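Local coordinates for protein ribonuclease S-F11 (Nicotiana alata, PDB 1IOO) that cleaves RNA as a T2-family ribonuclease of the style and is associated with the rejection of self pollen in gametophytic self-incompatibility, at residues A[64-69]-A[107-112]. Residues are numbered along the deposited sequence; the frame is centred on the assembly and turned at random.
With NAG (2-acetamido-2-deoxy-beta-D-glucopyranose), chain C.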
# COMPACT_ATOMS: atom_id res chain seq x y z
N ASP A 64 7.22 -11.92 3.02
CA ASP A 64 8.52 -11.38 2.65
C ASP A 64 8.53 -10.93 1.19
O ASP A 64 9.25 -10.00 0.82
CB ASP A 64 9.65 -12.37 2.88
CG ASP A 64 11.00 -11.75 2.61
OD1 ASP A 64 11.65 -12.12 1.60
OD2 ASP A 64 11.41 -10.86 3.38
N LYS A 65 7.73 -11.60 0.36
CA LYS A 65 7.66 -11.25 -1.04
C LYS A 65 6.64 -10.13 -1.29
O LYS A 65 6.98 -9.08 -1.82
CB LYS A 65 7.29 -12.47 -1.89
CG LYS A 65 7.09 -12.14 -3.37
CD LYS A 65 6.63 -13.35 -4.17
CE LYS A 65 6.38 -12.96 -5.62
NZ LYS A 65 5.91 -14.11 -6.44
N HIS A 66 5.40 -10.36 -0.88
CA HIS A 66 4.31 -9.43 -1.18
C HIS A 66 4.28 -8.21 -0.27
O HIS A 66 3.75 -7.17 -0.66
CB HIS A 66 2.98 -10.17 -1.12
CG HIS A 66 2.86 -11.23 -2.17
ND1 HIS A 66 2.91 -12.58 -1.89
CD2 HIS A 66 2.76 -11.13 -3.52
CE1 HIS A 66 2.85 -13.27 -3.01
NE2 HIS A 66 2.76 -12.41 -4.02
N TRP A 67 4.81 -8.35 0.94
CA TRP A 67 4.88 -7.24 1.89
C TRP A 67 6.33 -7.05 2.32
O TRP A 67 6.63 -6.88 3.50
CB TRP A 67 4.01 -7.54 3.12
CG TRP A 67 3.61 -6.33 3.95
CD1 TRP A 67 4.37 -5.22 4.21
CD2 TRP A 67 2.39 -6.15 4.67
NE1 TRP A 67 3.69 -4.36 5.06
CE2 TRP A 67 2.47 -4.91 5.35
CE3 TRP A 67 1.23 -6.92 4.81
CZ2 TRP A 67 1.44 -4.43 6.16
CZ3 TRP A 67 0.20 -6.44 5.62
CH2 TRP A 67 0.32 -5.21 6.28
N MET A 68 7.23 -7.08 1.34
CA MET A 68 8.65 -6.97 1.62
C MET A 68 8.96 -5.75 2.47
O MET A 68 8.52 -4.64 2.16
CB MET A 68 9.44 -6.92 0.32
CG MET A 68 10.93 -7.15 0.51
SD MET A 68 11.86 -7.19 -1.04
CE MET A 68 11.30 -8.75 -1.76
N GLN A 69 9.70 -5.97 3.55
CA GLN A 69 10.12 -4.88 4.42
C GLN A 69 11.41 -4.29 3.87
O GLN A 69 12.52 -4.67 4.26
CB GLN A 69 10.29 -5.43 5.84
CG GLN A 69 9.02 -6.13 6.33
CD GLN A 69 9.24 -6.91 7.61
OE1 GLN A 69 8.85 -6.48 8.69
NE2 GLN A 69 9.86 -8.08 7.49
N LEU A 107 -5.77 -11.21 4.67
CA LEU A 107 -6.62 -10.32 3.87
C LEU A 107 -5.76 -9.41 3.01
O LEU A 107 -6.03 -9.22 1.82
CB LEU A 107 -7.52 -9.47 4.75
CG LEU A 107 -8.38 -8.45 3.99
CD1 LEU A 107 -9.29 -9.18 3.00
CD2 LEU A 107 -9.21 -7.63 4.96
N ALA A 108 -4.71 -8.84 3.61
CA ALA A 108 -3.81 -7.97 2.87
C ALA A 108 -3.25 -8.69 1.64
O ALA A 108 -3.22 -8.14 0.55
CB ALA A 108 -2.67 -7.51 3.78
N LEU A 109 -2.85 -9.94 1.83
CA LEU A 109 -2.31 -10.73 0.73
C LEU A 109 -3.38 -11.00 -0.32
O LEU A 109 -3.11 -10.92 -1.52
CB LEU A 109 -1.74 -12.06 1.26
CG LEU A 109 -0.45 -11.94 2.09
CD1 LEU A 109 -0.10 -13.26 2.74
CD2 LEU A 109 0.67 -11.48 1.17
N ARG A 110 -4.59 -11.31 0.13
CA ARG A 110 -5.70 -11.58 -0.79
C ARG A 110 -6.03 -10.35 -1.63
O ARG A 110 -6.20 -10.45 -2.85
CB ARG A 110 -6.95 -12.01 -0.00
CG ARG A 110 -8.16 -12.33 -0.87
CD ARG A 110 -9.30 -12.90 -0.04
NE ARG A 110 -10.11 -11.86 0.61
CZ ARG A 110 -10.96 -11.07 -0.03
NH1 ARG A 110 -11.12 -11.18 -1.34
NH2 ARG A 110 -11.67 -10.17 0.65
N LEU A 111 -6.13 -9.19 -0.98
CA LEU A 111 -6.45 -7.96 -1.69
C LEU A 111 -5.35 -7.59 -2.68
O LEU A 111 -5.63 -7.12 -3.79
CB LEU A 111 -6.70 -6.82 -0.70
CG LEU A 111 -7.89 -7.07 0.22
CD1 LEU A 111 -8.10 -5.86 1.13
CD2 LEU A 111 -9.14 -7.32 -0.60
N LYS A 112 -4.10 -7.79 -2.28
CA LYS A 112 -2.97 -7.49 -3.16
C LYS A 112 -3.03 -8.37 -4.41
O LYS A 112 -2.79 -7.91 -5.53
CB LYS A 112 -1.67 -7.74 -2.39
CG LYS A 112 -0.40 -7.21 -3.06
CD LYS A 112 0.36 -8.30 -3.80
CE LYS A 112 1.79 -7.85 -4.07
NZ LYS A 112 2.54 -8.80 -4.93
C1 NAG C . 2.95 -8.24 -9.82
C2 NAG C . 3.17 -9.51 -10.67
C3 NAG C . 1.83 -10.12 -11.08
C4 NAG C . 1.00 -10.39 -9.83
C5 NAG C . 0.81 -9.07 -9.08
C6 NAG C . 0.01 -9.25 -7.80
C7 NAG C . 4.81 -10.07 -12.34
C8 NAG C . 5.32 -9.81 -13.75
N2 NAG C . 3.94 -9.18 -11.85
O3 NAG C . 2.06 -11.34 -11.77
O4 NAG C . -0.27 -10.93 -10.21
O5 NAG C . 2.09 -8.53 -8.70
O6 NAG C . 0.73 -10.04 -6.86
O7 NAG C . 5.20 -11.06 -11.72
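The imidazole of His66 meets both Leu109 and Lys112: CD of Lys65 lies over one face, 3.8 Å above the plane and offset toward the rim, and the Lys112 ammonium comes in at the CD2 edge, near the ring plane. Leu109 approaches obliquely, its CD2 methyl 3.5 Å from CB of His66, the two side chains crossing at about a right angle. The Trp67 indole presents CZ3 of its benzo ring to the CB methyl of Ala108 at 3.6 Å; with CG anti to the backbone N (chi1 -160°), the ring reaches across to helix 101-113 just where helix 57-66 ends. Trp84 meets the indole edge-to-face, and the side chains of Trp67 and Gln87, the latter probably an active-site residue, come within about 4 Å. The Lys112 chain, bent at chi2 (-99°), brings NZ alongside the His66 edge to O6 of the glycan's NAG, a hydrogen bond of 2.9 Å; NZ is modelled too near the ring, so both the edge approach and this bond are less sure. With an alanine at His66 the Lys112 chain would probably lose the ring beside it and be freer to swing, while the Leu109 methyl would keep its contact with CB. Apolar contact thus joins the end of helix 57-66 and the residue after it to helix 101-113 beside the catalytic region, while at the glycan side a lysine amine, probably charged, turns to a sugar hydroxyl.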